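Local structure of PGRP-Hd - Peptidoglycan recognition protein homologue (Alvinella pompejana, 3EP1) at residues Asn23-Leu31 and Ala141-Ala149. The protein probably recognises bacterial peptidoglycan in the innate immunity of the worm, through a domain related to the N-acetylmuramoyl-L-alanine amidases. Residues are numbered along the deposited sequence; the frame is centred on the assembly and turned at random.
Sequences NGRADEIFL and AAEELSSGA
Ile29 turns CG1 anti to its own carbonyl carbon, and Leu145 does the same with CG, both with chi1 -65°, which lets the two side chains cross at about a right angle. Ile29 CD1 lies 3.7 Å from Leu145 CD2. They meet beside a short parallel beta bridge at the start of strand 26-33, which belongs to the mixed sheet of the PGRP/amidase fold; the short strand 145-146 is set off from strand 149-152 by a corner. The bridge pairs Ala26 with Leu145 and is closed by two bonds: Ala26 N donates nearly straight to Glu144 O at 3.0 Å, and Ser146 N returns to Ala26 O at 2.9 Å. Leu145 CD2 also packs on Ala26 CB, while Ile136 and Gln140 of helix 126-141 and Ile111 of strand 110-115 close round the leucine. The chain reaches this bridge a few residues after that helix, which ends in a Schellman motif with Glu143 at positive phi. Past the bridge, a type I turn from Ser146 to Ala149 swings it into strand 149-152, whose residues Arg150 and Arg152 take over the backbone pairing with Asp27 and Ile29. Among the more exposed residues, Ser146 OG makes a van der Waals approach of 3.3 Å to Asp27 CA, and the Arg25 guanidinium brings its edge up to Ser146 CB. At the turn's far end, Ala149 CA makes a CA-H...O contact of 3.0 Å with Asp27 O, and Ala149 CB rests 3.5 Å from Ile29 CD1.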
ATOM      1  N   ASN A  23      12.470  14.688  -4.562  1.00 38.68           N
ATOM      2  CA  ASN A  23      13.362  14.527  -3.413  1.00 39.32           C
ATOM      3  C   ASN A  23      12.558  14.530  -2.115  1.00 40.06           C
ATOM      4  O   ASN A  23      12.003  15.559  -1.723  1.00 41.23           O
ATOM      5  CB  ASN A  23      14.398  15.651  -3.384  1.00 39.21           C
ATOM      6  N   GLY A  24      12.493  13.378  -1.455  1.00 39.44           N
ATOM      7  CA  GLY A  24      11.762  13.289  -0.207  1.00 38.84           C
ATOM      8  C   GLY A  24      10.315  12.872  -0.388  1.00 39.33           C
ATOM      9  O   GLY A  24       9.759  12.970  -1.488  1.00 39.44           O
ATOM     10  N   ARG A  25       9.705  12.393   0.692  1.00 37.71           N
ATOM     11  CA  ARG A  25       8.314  11.985   0.641  1.00 37.30           C
ATOM     12  C   ARG A  25       7.454  13.213   0.401  1.00 36.04           C
ATOM     13  O   ARG A  25       7.932  14.357   0.460  1.00 36.61           O
ATOM     14  CB  ARG A  25       7.882  11.338   1.954  1.00 39.33           C
ATOM     15  CG  ARG A  25       8.532  10.008   2.248  1.00 41.68           C
ATOM     16  CD  ARG A  25       9.542  10.149   3.364  1.00 43.36           C
ATOM     17  NE  ARG A  25       8.916  10.713   4.552  1.00 45.82           N
ATOM     18  CZ  ARG A  25       9.483  10.745   5.754  1.00 46.77           C
ATOM     19  NH1 ARG A  25      10.695  10.244   5.927  1.00 47.82           N
ATOM     20  NH2 ARG A  25       8.831  11.268   6.784  1.00 47.91           N
ATOM     21  N   ALA A  26       6.184  12.972   0.116  1.00 32.89           N
ATOM     22  CA  ALA A  26       5.249  14.054  -0.112  1.00 30.08           C
ATOM     23  C   ALA A  26       4.557  14.201   1.222  1.00 28.48           C
ATOM     24  O   ALA A  26       4.195  13.204   1.847  1.00 28.55           O
ATOM     25  CB  ALA A  26       4.253  13.678  -1.200  1.00 28.92           C
ATOM     26  N   ASP A  27       4.398  15.437   1.677  1.00 26.56           N
ATOM     27  CA  ASP A  27       3.757  15.664   2.947  1.00 25.17           C
ATOM     28  C   ASP A  27       2.328  16.149   2.790  1.00 25.15           C
ATOM     29  O   ASP A  27       1.635  16.370   3.777  1.00 24.85           O
ATOM     30  CB  ASP A  27       4.593  16.630   3.801  1.00 27.81           C
ATOM     31  CG  ASP A  27       4.831  17.967   3.127  1.00 29.10           C
ATOM     32  OD1 ASP A  27       5.183  17.998   1.932  1.00 29.30           O
ATOM     33  OD2 ASP A  27       4.686  18.995   3.809  1.00 31.99           O
ATOM     34  N   GLU A  28       1.877  16.301   1.547  1.00 23.65           N
ATOM     35  CA  GLU A  28       0.498  16.723   1.319  1.00 23.91           C
ATOM     36  C   GLU A  28      -0.136  16.187   0.031  1.00 22.01           C
ATOM     37  O   GLU A  28       0.525  16.027  -0.992  1.00 20.42           O
ATOM     38  CB  GLU A  28       0.382  18.255   1.392  1.00 24.79           C
ATOM     39  CG  GLU A  28       1.290  19.037   0.461  1.00 27.37           C
ATOM     40  CD  GLU A  28       1.434  20.484   0.904  1.00 26.86           C
ATOM     41  OE1 GLU A  28       2.128  21.266   0.222  1.00 26.01           O
ATOM     42  OE2 GLU A  28       0.848  20.832   1.949  1.00 28.47           O
ATOM     43  N   ILE A  29      -1.427  15.890   0.110  1.00 21.22           N
ATOM     44  CA  ILE A  29      -2.175  15.367  -1.028  1.00 21.40           C
ATOM     45  C   ILE A  29      -3.195  16.395  -1.508  1.00 20.48           C
ATOM     46  O   ILE A  29      -4.067  16.813  -0.746  1.00 21.04           O
ATOM     47  CB  ILE A  29      -2.941  14.071  -0.658  1.00 21.75           C
ATOM     48  CG1 ILE A  29      -1.966  12.938  -0.324  1.00 23.81           C
ATOM     49  CG2 ILE A  29      -3.832  13.655  -1.812  1.00 22.47           C
ATOM     50  CD1 ILE A  29      -1.209  13.100   0.971  1.00 23.55           C
ATOM     51  N   PHE A  30      -3.089  16.802  -2.766  1.00 19.70           N
ATOM     52  CA  PHE A  30      -4.023  17.778  -3.320  1.00 19.26           C
ATOM     53  C   PHE A  30      -5.119  17.091  -4.115  1.00 18.87           C
ATOM     54  O   PHE A  30      -4.837  16.358  -5.059  1.00 15.95           O
ATOM     55  CB  PHE A  30      -3.278  18.781  -4.207  1.00 17.51           C
ATOM     56  CG  PHE A  30      -2.382  19.706  -3.441  1.00 19.67           C
ATOM     57  CD1 PHE A  30      -2.919  20.610  -2.523  1.00 19.87           C
ATOM     58  CD2 PHE A  30      -1.003  19.652  -3.601  1.00 18.18           C
ATOM     59  CE1 PHE A  30      -2.094  21.441  -1.772  1.00 20.14           C
ATOM     60  CE2 PHE A  30      -0.165  20.482  -2.853  1.00 20.74           C
ATOM     61  CZ  PHE A  30      -0.713  21.377  -1.937  1.00 20.64           C
ATOM     62  N   LEU A  31      -6.371  17.340  -3.730  1.00 19.08           N
ATOM     63  CA  LEU A  31      -7.526  16.738  -4.393  1.00 20.03           C
ATOM     64  C   LEU A  31      -8.184  17.634  -5.433  1.00 19.29           C
ATOM     65  O   LEU A  31      -8.570  18.768  -5.140  1.00 22.30           O
ATOM     66  CB  LEU A  31      -8.577  16.321  -3.359  1.00 21.25           C
ATOM     67  CG  LEU A  31      -8.500  14.909  -2.767  1.00 25.62           C
ATOM     68  CD1 LEU A  31      -9.682  14.692  -1.837  1.00 26.70           C
ATOM     69  CD2 LEU A  31      -8.531  13.868  -3.874  1.00 22.91           C
ATOM     70  N   ALA A 141       2.598   3.571   4.189  1.00 22.48           N
ATOM     71  CA  ALA A 141       3.266   2.328   4.537  1.00 22.82           C
ATOM     72  C   ALA A 141       4.544   2.180   3.714  1.00 22.86           C
ATOM     73  O   ALA A 141       5.577   1.753   4.236  1.00 22.38           O
ATOM     74  CB  ALA A 141       2.337   1.146   4.286  1.00 21.35           C
ATOM     75  N   ALA A 142       4.470   2.546   2.433  1.00 22.58           N
ATOM     76  CA  ALA A 142       5.618   2.458   1.526  1.00 21.78           C
ATOM     77  C   ALA A 142       6.553   3.659   1.626  1.00 22.69           C
ATOM     78  O   ALA A 142       7.490   3.788   0.843  1.00 20.87           O
ATOM     79  CB  ALA A 142       5.147   2.301   0.093  1.00 24.19           C
ATOM     80  N   GLU A 143       6.288   4.541   2.582  1.00 23.35           N
ATOM     81  CA  GLU A 143       7.122   5.715   2.790  1.00 25.34           C
ATOM     82  C   GLU A 143       7.140   6.689   1.602  1.00 25.38           C
ATOM     83  O   GLU A 143       8.150   7.340   1.352  1.00 27.83           O
ATOM     84  CB  GLU A 143       8.552   5.262   3.126  1.00 27.73           C
ATOM     85  CG  GLU A 143       9.244   6.047   4.239  1.00 32.56           C
ATOM     86  CD  GLU A 143      10.266   5.202   4.993  1.00 36.37           C
ATOM     87  OE1 GLU A 143      11.115   4.549   4.336  1.00 38.41           O
ATOM     88  OE2 GLU A 143      10.223   5.186   6.246  1.00 36.63           O
ATOM     89  N   GLU A 144       6.036   6.788   0.871  1.00 23.93           N
ATOM     90  CA  GLU A 144       5.960   7.717  -0.261  1.00 23.80           C
ATOM     91  C   GLU A 144       5.297   9.013   0.216  1.00 23.58           C
ATOM     92  O   GLU A 144       5.522  10.092  -0.337  1.00 25.26           O
ATOM     93  CB  GLU A 144       5.154   7.109  -1.413  1.00 22.49           C
ATOM     94  CG  GLU A 144       5.795   5.892  -2.068  1.00 25.05           C
ATOM     95  CD  GLU A 144       7.031   6.226  -2.889  1.00 27.87           C
ATOM     96  OE1 GLU A 144       7.580   5.308  -3.536  1.00 31.62           O
ATOM     97  OE2 GLU A 144       7.458   7.402  -2.899  1.00 30.07           O
ATOM     98  N   LEU A 145       4.472   8.879   1.246  1.00 22.87           N
ATOM     99  CA  LEU A 145       3.772   9.995   1.861  1.00 22.40           C
ATOM    100  C   LEU A 145       4.179  10.005   3.334  1.00 22.56           C
ATOM    101  O   LEU A 145       4.306   8.947   3.939  1.00 20.79           O
ATOM    102  CB  LEU A 145       2.256   9.791   1.787  1.00 22.12           C
ATOM    103  CG  LEU A 145       1.513   9.750   0.456  1.00 20.77           C
ATOM    104  CD1 LEU A 145       0.062   9.400   0.718  1.00 19.05           C
ATOM    105  CD2 LEU A 145       1.628  11.099  -0.238  1.00 23.09           C
ATOM    106  N   SER A 146       4.360  11.190   3.911  1.00 22.87           N
ATOM    107  CA  SER A 146       4.736  11.303   5.320  1.00 24.07           C
ATOM    108  C   SER A 146       3.598  10.792   6.204  1.00 25.50           C
ATOM    109  O   SER A 146       2.460  10.691   5.750  1.00 24.95           O
ATOM    110  CB  SER A 146       5.065  12.753   5.672  1.00 22.16           C
ATOM    111  OG  SER A 146       3.946  13.586   5.456  1.00 28.00           O
ATOM    112  N   SER A 147       3.906  10.484   7.464  1.00 26.90           N
ATOM    113  CA  SER A 147       2.913   9.947   8.395  1.00 27.63           C
ATOM    114  C   SER A 147       1.775  10.882   8.794  1.00 28.34           C
ATOM    115  O   SER A 147       0.758  10.433   9.323  1.00 28.78           O
ATOM    116  CB  SER A 147       3.602   9.397   9.662  1.00 30.29           C
ATOM    117  OG  SER A 147       4.395  10.366  10.339  1.00 32.82           O
ATOM    118  N   GLY A 148       1.928  12.176   8.541  1.00 27.72           N
ATOM    119  CA  GLY A 148       0.871  13.105   8.899  1.00 26.48           C
ATOM    120  C   GLY A 148       0.306  13.871   7.717  1.00 27.62           C
ATOM    121  O   GLY A 148      -0.506  14.776   7.903  1.00 26.10           O
ATOM    122  N   ALA A 149       0.737  13.505   6.510  1.00 26.97           N
ATOM    123  CA  ALA A 149       0.288  14.154   5.275  1.00 29.06           C
ATOM    124  C   ALA A 149      -1.154  14.631   5.345  1.00 30.09           C
ATOM    125  O   ALA A 149      -2.047  13.875   5.714  1.00 30.22           O
ATOM    126  CB  ALA A 149       0.462  13.192   4.090  1.00 28.64           C
TER